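Local coordinates for BIFUNCTIONAL PROTEIN Proline utilization A (PutA) (Corynebacterium freiburgense, PDB 5UX5), which oxidises L-proline to L-glutamate in two steps, pairing an FAD-dependent proline dehydrogenase with an NAD-dependent aldehyde dehydrogenase that acts on glutamate semialdehyde, at residues Asn533-Leu538 / Pro555-Ala560; Ala564-Arg569 / Ile881-Pro886; Val809-Trp814 / Ile837-Ser842. One frame throughout, in Å; residues are numbered along the deposited sequence.

Contact 1 (Asn533-Leu538 / Pro555-Ala560); sequences NIRQDL and PEVSEA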
loop_
_atom_site.group_PDB
_atom_site.type_symbol
_atom_site.label_atom_id
_atom_site.label_comp_id
_atom_site.label_asym_id
_atom_site.label_seq_id
_atom_site.Cartn_x
_atom_site.Cartn_y
_atom_site.Cartn_z
ATOM N N ASN A 533 3.975 21.654 0.123
ATOM C CA ASN A 533 3.118 22.809 0.391
ATOM C C ASN A 533 1.928 22.887 -0.560
ATOM O O ASN A 533 0.888 23.449 -0.202
ATOM C CB ASN A 533 3.927 24.102 0.296
ATOM C CG ASN A 533 5.031 24.174 1.315
ATOM O OD1 ASN A 533 4.969 23.537 2.364
ATOM N ND2 ASN A 533 6.080 24.915 0.989
ATOM N N ILE A 534 2.075 22.412 -1.787
ATOM C CA ILE A 534 0.977 22.402 -2.739
ATOM C C ILE A 534 0.391 20.996 -2.919
ATOM O O ILE A 534 -0.260 20.728 -3.933
ATOM C CB ILE A 534 1.378 23.023 -4.085
ATOM C CG1 ILE A 534 2.583 22.305 -4.680
ATOM C CG2 ILE A 534 1.624 24.492 -3.964
ATOM C CD1 ILE A 534 2.874 22.770 -6.064
ATOM N N ARG A 535 0.576 20.102 -1.933
ATOM C CA ARG A 535 -0.026 18.777 -2.040
ATOM C C ARG A 535 -1.513 18.881 -2.340
ATOM O O ARG A 535 -2.046 18.122 -3.156
ATOM C CB ARG A 535 0.186 17.955 -0.757
ATOM C CG ARG A 535 -0.575 16.627 -0.822
ATOM C CD ARG A 535 -0.403 15.715 0.386
ATOM N NE ARG A 535 0.991 15.370 0.649
ATOM C CZ ARG A 535 1.558 14.221 0.298
ATOM N NH1 ARG A 535 0.855 13.301 -0.351
ATOM N NH2 ARG A 535 2.836 13.999 0.588
ATOM N N GLN A 536 -2.195 19.856 -1.730
ATOM C CA GLN A 536 -3.625 19.942 -1.967
ATOM C C GLN A 536 -3.951 20.552 -3.313
ATOM O O GLN A 536 -4.936 20.149 -3.942
ATOM C CB GLN A 536 -4.301 20.701 -0.831
ATOM C CG GLN A 536 -4.741 19.745 0.242
ATOM C CD GLN A 536 -4.417 20.221 1.623
ATOM O OE1 GLN A 536 -5.013 21.184 2.142
ATOM N NE2 GLN A 536 -3.445 19.549 2.243
ATOM N N ASP A 537 -3.148 21.502 -3.782
ATOM C CA ASP A 537 -3.301 21.951 -5.159
ATOM C C ASP A 537 -3.049 20.799 -6.137
ATOM O O ASP A 537 -3.757 20.663 -7.145
ATOM C CB ASP A 537 -2.364 23.126 -5.439
ATOM C CG ASP A 537 -2.708 24.349 -4.631
ATOM O OD1 ASP A 537 -3.701 25.014 -4.985
ATOM O OD2 ASP A 537 -1.986 24.656 -3.653
ATOM N N LEU A 538 -2.027 19.966 -5.877
ATOM C CA LEU A 538 -1.786 18.858 -6.789
ATOM C C LEU A 538 -2.965 17.902 -6.769
ATOM O O LEU A 538 -3.413 17.450 -7.821
ATOM C CB LEU A 538 -0.473 18.125 -6.463
ATOM C CG LEU A 538 0.834 18.915 -6.665
ATOM C CD1 LEU A 538 2.038 18.136 -6.171
ATOM C CD2 LEU A 538 1.029 19.339 -8.082
ATOM N N PRO A 555 -0.677 9.164 -2.741
ATOM C CA PRO A 555 0.671 8.550 -2.699
ATOM C C PRO A 555 1.553 9.001 -3.837
ATOM O O PRO A 555 2.782 8.951 -3.716
ATOM C CB PRO A 555 0.398 7.043 -2.803
ATOM C CG PRO A 555 -1.005 6.872 -2.475
ATOM C CD PRO A 555 -1.721 8.134 -2.876
ATOM N N GLU A 556 0.956 9.437 -4.947
ATOM C CA GLU A 556 1.740 9.884 -6.089
ATOM C C GLU A 556 2.449 11.187 -5.789
ATOM O O GLU A 556 3.577 11.410 -6.257
ATOM C CB GLU A 556 0.848 10.034 -7.324
ATOM C CG GLU A 556 1.672 10.293 -8.546
ATOM C CD GLU A 556 0.890 10.550 -9.798
ATOM O OE1 GLU A 556 -0.242 10.037 -9.931
ATOM O OE2 GLU A 556 1.444 11.243 -10.675
ATOM N N VAL A 557 1.798 12.063 -5.017
ATOM C CA VAL A 557 2.453 13.286 -4.572
ATOM C C VAL A 557 3.605 12.934 -3.634
ATOM O O VAL A 557 4.654 13.589 -3.629
ATOM C CB VAL A 557 1.420 14.235 -3.931
ATOM C CG1 VAL A 557 2.112 15.454 -3.306
ATOM C CG2 VAL A 557 0.399 14.653 -4.983
ATOM N N SER A 558 3.427 11.892 -2.826
ATOM C CA SER A 558 4.530 11.452 -1.993
ATOM C C SER A 558 5.675 10.935 -2.840
ATOM O O SER A 558 6.842 11.240 -2.550
ATOM C CB SER A 558 4.058 10.409 -0.997
ATOM O OG SER A 558 3.171 11.063 -0.105
ATOM N N GLU A 559 5.358 10.165 -3.894
ATOM C CA GLU A 559 6.388 9.677 -4.795
ATOM C C GLU A 559 7.152 10.843 -5.417
ATOM O O GLU A 559 8.387 10.804 -5.533
ATOM C CB GLU A 559 5.769 8.764 -5.863
ATOM C CG GLU A 559 6.762 7.809 -6.571
ATOM C CD GLU A 559 6.106 6.866 -7.588
ATOM O OE1 GLU A 559 5.009 7.180 -8.055
ATOM O OE2 GLU A 559 6.666 5.796 -7.918
ATOM N N ALA A 560 6.436 11.896 -5.821
ATOM C CA ALA A 560 7.113 13.024 -6.445
ATOM C C ALA A 560 8.026 13.725 -5.448
ATOM O O ALA A 560 9.107 14.194 -5.811
ATOM C CB ALA A 560 6.093 14.002 -7.031
#
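The hydroxyl oxygen of S558 is gripped from one end of the R535 guanidinium, which turns both terminal nitrogens toward this one atom. The bond from R535 NH2 to S558 OG is 3.0 Å with an N-H...O angle of 151°. The one from R535 NH1 to S558 OG is 3.2 Å and more bent. OG sits at the edge of the guanidinium, only 9° out of its plane, so the fork is a flat one. The same hydroxyl also reaches the carboxylate of D471, to which it can presumably give its own hydrogen while accepting the two from the arginine.

R535 extends toward helix 550-574 as a nearly straight chain as far as CD: CG lies anti to the backbone N (chi1 174°), chi2 continues the line, and the bend comes at chi3. V557 then lies against the flat of the guanidinium, its CG1 3.8 Å above the plane and over the centre. The same methyl is 3.8 Å from R535 CG, and so it follows the arginine from its aliphatic part to its head. The other branch of the valine turns to the next helical turn of 535-544, where V557 CG2 meets L538 CB at 3.9 Å. L538 CD1 closes the apolar side at 3.9 Å from V557 CG1.

The guanidinium has further partners: E532 salt-bridges NE and D554 salt-bridges NH1. Buried between helices 535-544 and 550-574 of the aldehyde dehydrogenase part, the positive charge is thus met by the carboxylates of E532 and D554 and by the S558 hydroxyl, which lies at its edge, while a valine covers one face. Such surroundings would be expected to keep the arginine protonated and to restrict its rotation.

Contact 2 (Ala564-Arg569 / Ile881-Pro886); sequences ARYYAR and IVQRQP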
loop_
_atom_site.group_PDB
_atom_site.type_symbol
_atom_site.label_atom_id
_atom_site.label_comp_id
_atom_site.label_asym_id
_atom_site.label_seq_id
_atom_site.Cartn_x
_atom_site.Cartn_y
_atom_site.Cartn_z
ATOM N N ALA A 564 12.603 13.722 -5.429
ATOM C CA ALA A 564 13.500 14.857 -5.233
ATOM C C ALA A 564 14.523 14.571 -4.140
ATOM O O ALA A 564 15.715 14.831 -4.317
ATOM C CB ALA A 564 12.703 16.117 -4.908
ATOM N N ARG A 565 14.084 14.023 -3.007
ATOM C CA ARG A 565 15.015 13.764 -1.908
ATOM C C ARG A 565 15.947 12.597 -2.219
ATOM O O ARG A 565 17.158 12.688 -1.990
ATOM C CB ARG A 565 14.243 13.497 -0.615
ATOM C CG ARG A 565 13.534 14.724 -0.093
ATOM C CD ARG A 565 13.355 14.692 1.423
ATOM N NE ARG A 565 12.033 15.215 1.753
ATOM C CZ ARG A 565 11.729 16.504 1.825
ATOM N NH1 ARG A 565 10.476 16.853 2.086
ATOM N NH2 ARG A 565 12.677 17.434 1.649
ATOM N N TYR A 566 15.411 11.517 -2.782
ATOM C CA TYR A 566 16.235 10.360 -3.108
ATOM C C TYR A 566 17.300 10.714 -4.144
ATOM O O TYR A 566 18.480 10.401 -3.960
ATOM C CB TYR A 566 15.363 9.219 -3.612
ATOM C CG TYR A 566 16.138 7.953 -3.844
ATOM C CD1 TYR A 566 16.648 7.258 -2.778
ATOM C CD2 TYR A 566 16.355 7.438 -5.125
ATOM C CE1 TYR A 566 17.356 6.095 -2.942
ATOM C CE2 TYR A 566 17.079 6.232 -5.306
ATOM C CZ TYR A 566 17.578 5.575 -4.203
ATOM O OH TYR A 566 18.295 4.400 -4.287
ATOM N N TYR A 567 16.904 11.355 -5.253
ATOM C CA TYR A 567 17.888 11.650 -6.294
ATOM C C TYR A 567 18.866 12.715 -5.835
ATOM O O TYR A 567 19.998 12.756 -6.330
ATOM C CB TYR A 567 17.224 12.055 -7.618
ATOM C CG TYR A 567 16.415 10.935 -8.289
ATOM C CD1 TYR A 567 16.798 9.600 -8.184
ATOM C CD2 TYR A 567 15.256 11.218 -9.007
ATOM C CE1 TYR A 567 16.046 8.582 -8.783
ATOM C CE2 TYR A 567 14.506 10.201 -9.619
ATOM C CZ TYR A 567 14.907 8.883 -9.501
ATOM O OH TYR A 567 14.163 7.868 -10.093
ATOM N N ALA A 568 18.464 13.567 -4.886
ATOM C CA ALA A 568 19.430 14.466 -4.250
ATOM C C ALA A 568 20.537 13.683 -3.542
ATOM O O ALA A 568 21.726 13.958 -3.736
ATOM C CB ALA A 568 18.723 15.398 -3.276
ATOM N N ARG A 569 20.163 12.700 -2.715
ATOM C CA ARG A 569 21.160 11.849 -2.074
ATOM C C ARG A 569 22.010 11.130 -3.110
ATOM O O ARG A 569 23.228 11.025 -2.947
ATOM C CB ARG A 569 20.497 10.821 -1.147
ATOM C CG ARG A 569 20.472 11.171 0.340
ATOM C CD ARG A 569 19.691 10.096 1.141
ATOM N NE ARG A 569 19.780 8.762 0.519
ATOM C CZ ARG A 569 19.290 7.626 1.031
ATOM N NH1 ARG A 569 18.653 7.612 2.206
ATOM N NH2 ARG A 569 19.449 6.491 0.350
ATOM N N ILE A 881 7.187 2.149 -3.749
ATOM C CA ILE A 881 7.635 3.310 -3.001
ATOM C C ILE A 881 9.137 3.475 -3.204
ATOM O O ILE A 881 9.907 2.517 -3.054
ATOM C CB ILE A 881 7.240 3.194 -1.522
ATOM C CG1 ILE A 881 5.723 3.490 -1.398
ATOM C CG2 ILE A 881 8.020 4.178 -0.716
ATOM C CD1 ILE A 881 5.057 2.880 -0.237
ATOM N N VAL A 882 9.542 4.703 -3.534
ATOM C CA VAL A 882 10.921 5.082 -3.797
ATOM C C VAL A 882 11.846 4.426 -2.789
ATOM O O VAL A 882 11.557 4.383 -1.594
ATOM C CB VAL A 882 11.095 6.605 -3.746
ATOM C CG1 VAL A 882 12.566 6.943 -3.741
ATOM C CG2 VAL A 882 10.406 7.254 -4.911
ATOM N N GLN A 883 12.915 3.829 -3.291
ATOM C CA GLN A 883 13.955 3.175 -2.510
ATOM C C GLN A 883 13.498 1.894 -1.824
ATOM O O GLN A 883 14.293 0.962 -1.690
ATOM C CB GLN A 883 14.549 4.143 -1.501
ATOM C CG GLN A 883 15.769 3.569 -0.882
ATOM C CD GLN A 883 16.194 4.330 0.345
ATOM O OE1 GLN A 883 17.374 4.655 0.499
ATOM N NE2 GLN A 883 15.234 4.627 1.230
ATOM N N ARG A 884 12.237 1.826 -1.376
ATOM C CA ARG A 884 11.705 0.563 -0.861
ATOM C C ARG A 884 11.596 -0.462 -1.974
ATOM O O ARG A 884 12.038 -1.602 -1.826
ATOM C CB ARG A 884 10.337 0.767 -0.224
ATOM C CG ARG A 884 10.311 1.332 1.165
ATOM C CD ARG A 884 8.926 1.138 1.750
ATOM N NE ARG A 884 8.611 2.080 2.817
ATOM C CZ ARG A 884 7.391 2.217 3.331
ATOM N NH1 ARG A 884 6.401 1.483 2.869
ATOM N NH2 ARG A 884 7.157 3.092 4.290
ATOM N N GLN A 885 10.920 -0.093 -3.063
ATOM C CA GLN A 885 10.759 -0.933 -4.255
ATOM C C GLN A 885 11.151 -0.068 -5.443
ATOM O O GLN A 885 10.301 0.602 -6.047
ATOM C CB GLN A 885 9.329 -1.460 -4.396
ATOM C CG GLN A 885 8.829 -2.230 -3.181
ATOM C CD GLN A 885 8.031 -1.342 -2.243
ATOM O OE1 GLN A 885 7.507 -0.300 -2.664
ATOM N NE2 GLN A 885 7.963 -1.726 -0.957
ATOM N N PRO A 886 12.442 0.013 -5.748
ATOM C CA PRO A 886 12.864 0.651 -6.998
ATOM C C PRO A 886 12.135 0.017 -8.171
ATOM O O PRO A 886 11.956 -1.203 -8.226
ATOM C CB PRO A 886 14.361 0.369 -7.038
ATOM C CG PRO A 886 14.730 0.137 -5.599
ATOM C CD PRO A 886 13.578 -0.495 -4.963
#
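Y566 is the first residue of helix 550-574 here to meet the 881-886 loop, and its base rests on a valine: Y566 CB is 3.6 Å from V882 CG1, and the same methyl is 3.7 Å from Y566 CG. With CG anti to the backbone N (chi1 -175°), the tyrosine reaches out along the loop, where Y566 CE1 comes to 3.6 Å from Q883 CG. The contact is oblique to the ring, and the glutamine amide is turned 70° from it.

One turn further, R569 takes over the polar end of that glutamine. Its NH2 donates to Q883 OE1 at 2.8 Å, but the N-H...O angle is only 134° and the donor is tilted from the carbonyl plane. R569 also makes a cation-pi contact with F467, while V882 O is bonded to N468, so the F467-N468 loop touches both segments.

Q883 therefore divides its roles, offering CB and CG to an aromatic ring and its oxygen to an arginine. Apolar contact with Y566 probably carries most of the attachment, and the bent bond from the exposed R569 helps to fix where the Q883 oxygen lies.

Contact 3 (Val809-Trp814 / Ile837-Ser842); sequences VRPGSW and IEWQNS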
loop_
_atom_site.group_PDB
_atom_site.type_symbol
_atom_site.label_atom_id
_atom_site.label_comp_id
_atom_site.label_asym_id
_atom_site.label_seq_id
_atom_site.Cartn_x
_atom_site.Cartn_y
_atom_site.Cartn_z
ATOM N N VAL A 809 -8.891 -17.880 -19.131
ATOM C CA VAL A 809 -7.957 -17.259 -20.066
ATOM C C VAL A 809 -6.810 -18.232 -20.308
ATOM O O VAL A 809 -6.122 -18.646 -19.369
ATOM C CB VAL A 809 -7.455 -15.915 -19.516
ATOM C CG1 VAL A 809 -6.266 -15.429 -20.291
ATOM C CG2 VAL A 809 -8.560 -14.886 -19.581
ATOM N N ARG A 810 -6.593 -18.629 -21.626
ATOM C CA ARG A 810 -5.640 -19.712 -21.835
ATOM C C ARG A 810 -4.272 -19.168 -22.242
ATOM O O ARG A 810 -4.184 -18.077 -22.814
ATOM C CB ARG A 810 -6.161 -20.672 -22.909
ATOM C CG ARG A 810 -7.408 -21.481 -22.530
ATOM C CD ARG A 810 -7.137 -22.427 -21.358
ATOM N NE ARG A 810 -5.954 -23.271 -21.558
ATOM C CZ ARG A 810 -5.537 -24.197 -20.693
ATOM N NH1 ARG A 810 -6.208 -24.404 -19.559
ATOM N NH2 ARG A 810 -4.453 -24.922 -20.960
ATOM N N PRO A 811 -3.183 -19.909 -21.992
ATOM C CA PRO A 811 -1.842 -19.412 -22.351
ATOM C C PRO A 811 -1.678 -19.219 -23.852
ATOM O O PRO A 811 -1.899 -20.137 -24.645
ATOM C CB PRO A 811 -0.911 -20.520 -21.842
ATOM C CG PRO A 811 -1.752 -21.749 -21.859
ATOM C CD PRO A 811 -3.120 -21.271 -21.431
ATOM N N GLY A 812 -1.228 -18.028 -24.240
ATOM C CA GLY A 812 -1.057 -17.704 -25.633
ATOM C C GLY A 812 -2.285 -17.124 -26.281
ATOM O O GLY A 812 -2.207 -16.690 -27.441
ATOM N N SER A 813 -3.416 -17.115 -25.570
ATOM C CA SER A 813 -4.605 -16.407 -26.009
ATOM C C SER A 813 -4.333 -14.907 -26.079
ATOM O O SER A 813 -3.343 -14.396 -25.548
ATOM C CB SER A 813 -5.772 -16.671 -25.053
ATOM O OG SER A 813 -5.920 -15.638 -24.083
ATOM N N TRP A 814 -5.266 -14.186 -26.709
ATOM C CA TRP A 814 -5.068 -12.755 -26.912
ATOM C C TRP A 814 -4.947 -12.011 -25.578
ATOM O O TRP A 814 -4.049 -11.176 -25.407
ATOM C CB TRP A 814 -6.188 -12.171 -27.772
ATOM C CG TRP A 814 -6.002 -10.690 -27.980
ATOM C CD1 TRP A 814 -5.179 -10.081 -28.894
ATOM C CD2 TRP A 814 -6.640 -9.627 -27.246
ATOM N NE1 TRP A 814 -5.272 -8.710 -28.776
ATOM C CE2 TRP A 814 -6.158 -8.407 -27.773
ATOM C CE3 TRP A 814 -7.574 -9.591 -26.203
ATOM C CZ2 TRP A 814 -6.581 -7.166 -27.285
ATOM C CZ3 TRP A 814 -7.992 -8.361 -25.721
ATOM C CH2 TRP A 814 -7.497 -7.165 -26.261
ATOM N N ILE A 837 4.176 -20.538 -13.205
ATOM C CA ILE A 837 5.352 -19.693 -13.397
ATOM C C ILE A 837 5.722 -19.618 -14.869
ATOM O O ILE A 837 6.146 -18.567 -15.351
ATOM C CB ILE A 837 6.541 -20.172 -12.554
ATOM C CG1 ILE A 837 6.239 -20.043 -11.070
ATOM C CG2 ILE A 837 7.729 -19.301 -12.839
ATOM C CD1 ILE A 837 7.280 -20.664 -10.212
ATOM N N GLU A 838 5.596 -20.731 -15.605
ATOM C CA GLU A 838 5.800 -20.661 -17.048
ATOM C C GLU A 838 4.861 -19.645 -17.671
ATOM O O GLU A 838 5.276 -18.840 -18.514
ATOM C CB GLU A 838 5.570 -22.019 -17.701
ATOM C CG GLU A 838 6.727 -22.996 -17.726
ATOM C CD GLU A 838 6.283 -24.318 -18.345
ATOM O OE1 GLU A 838 6.486 -25.393 -17.729
ATOM O OE2 GLU A 838 5.688 -24.268 -19.447
ATOM N N TRP A 839 3.590 -19.652 -17.252
ATOM C CA TRP A 839 2.614 -18.749 -17.850
ATOM C C TRP A 839 2.908 -17.298 -17.500
ATOM O O TRP A 839 2.787 -16.417 -18.358
ATOM C CB TRP A 839 1.203 -19.141 -17.429
ATOM C CG TRP A 839 0.741 -20.442 -18.017
ATOM C CD1 TRP A 839 1.397 -21.232 -18.930
ATOM C CD2 TRP A 839 -0.477 -21.109 -17.721
ATOM N NE1 TRP A 839 0.658 -22.351 -19.209
ATOM C CE2 TRP A 839 -0.502 -22.298 -18.481
ATOM C CE3 TRP A 839 -1.557 -20.814 -16.878
ATOM C CZ2 TRP A 839 -1.556 -23.185 -18.422
ATOM C CZ3 TRP A 839 -2.598 -21.689 -16.816
ATOM C CH2 TRP A 839 -2.595 -22.869 -17.586
ATOM N N GLN A 840 3.272 -17.026 -16.241
ATOM C CA GLN A 840 3.614 -15.664 -15.828
ATOM C C GLN A 840 4.806 -15.110 -16.613
ATOM O O GLN A 840 4.904 -13.895 -16.832
ATOM C CB GLN A 840 3.904 -15.652 -14.324
ATOM C CG GLN A 840 4.182 -14.288 -13.689
ATOM C CD GLN A 840 4.123 -14.360 -12.184
ATOM O OE1 GLN A 840 4.393 -15.404 -11.597
ATOM N NE2 GLN A 840 3.755 -13.256 -11.549
ATOM N N ASN A 841 5.698 -15.984 -17.077
ATOM C CA ASN A 841 6.934 -15.572 -17.725
ATOM C C ASN A 841 6.818 -15.406 -19.238
ATOM O O ASN A 841 7.761 -14.898 -19.856
ATOM C CB ASN A 841 8.040 -16.581 -17.399
ATOM C CG ASN A 841 8.515 -16.464 -15.947
ATOM O OD1 ASN A 841 8.409 -15.401 -15.322
ATOM N ND2 ASN A 841 9.040 -17.553 -15.412
ATOM N N SER A 842 5.686 -15.794 -19.847
ATOM C CA SER A 842 5.518 -15.808 -21.301
ATOM C C SER A 842 4.498 -14.785 -21.819
ATOM O O SER A 842 3.894 -14.987 -22.872
ATOM C CB SER A 842 5.116 -17.204 -21.759
ATOM O OG SER A 842 4.039 -17.698 -20.989
#
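The indole of W839 carries P811 on one of its faces. P811 CB lies over the five-membered ring, 3.7 Å from its centroid and 17° off its normal, a CH-pi contact. P811 CG is out over the NE1-CE2 edge, 3.4 Å above the indole plane, and reaches W839 CE2 at 3.6 Å. P811 CD follows above the rim at W839 CZ2, 3.9 Å away. R810 comes in beyond the proline. Three successive torsions near -60° fold its chain back, although its CB starts away from the helix, and they bring NH2 to 4.2 Å from W839 CZ2. The W839 CH2 corner lies over a face of the guanidinium, but the approach to the indole is oblique, and this loose contact is a minor part of the whole.

The proline is held up to the tryptophan by a type II turn from R810 to S813, closed by the bond from S813 N to R810 O at 3.0 Å. P811 takes the second position and G812 the third, with the positive phi (89°) that this turn calls for. H816 ties turn and helix together, one ring nitrogen bonded to G812 N and the other to W839 O. M828 touches both P811 and W839, and A830 also meets the indole, so strand 824-830 borders the pair.

Helix 833-841 links strands 824-830 and 845-852, which run parallel within the alpha/beta fold of the aldehyde dehydrogenase family. The turn belongs to the loop entering the first of them, and its proline covers the indole on that helix.

Contacts 1 and 2 follow each other along helix 550-574, with centres 15 Å apart, and they touch where E559 CG meets V882 CG2 at 4.0 Å. One helix thus packs against 535-544 near its start and against the 881-886 loop further on. Contact 3 stands apart, its centre 37 Å from that of contact 1 and 33 Å from that of contact 2, with nearest atoms about 20 and about 15 Å away. In sequence it is nested between the two segments of contact 2. All three belong to the NAD-binding aldehyde dehydrogenase part, whose NAD pocket draws on residues between 591 and 821; the FAD pocket lies in the proline dehydrogenase part.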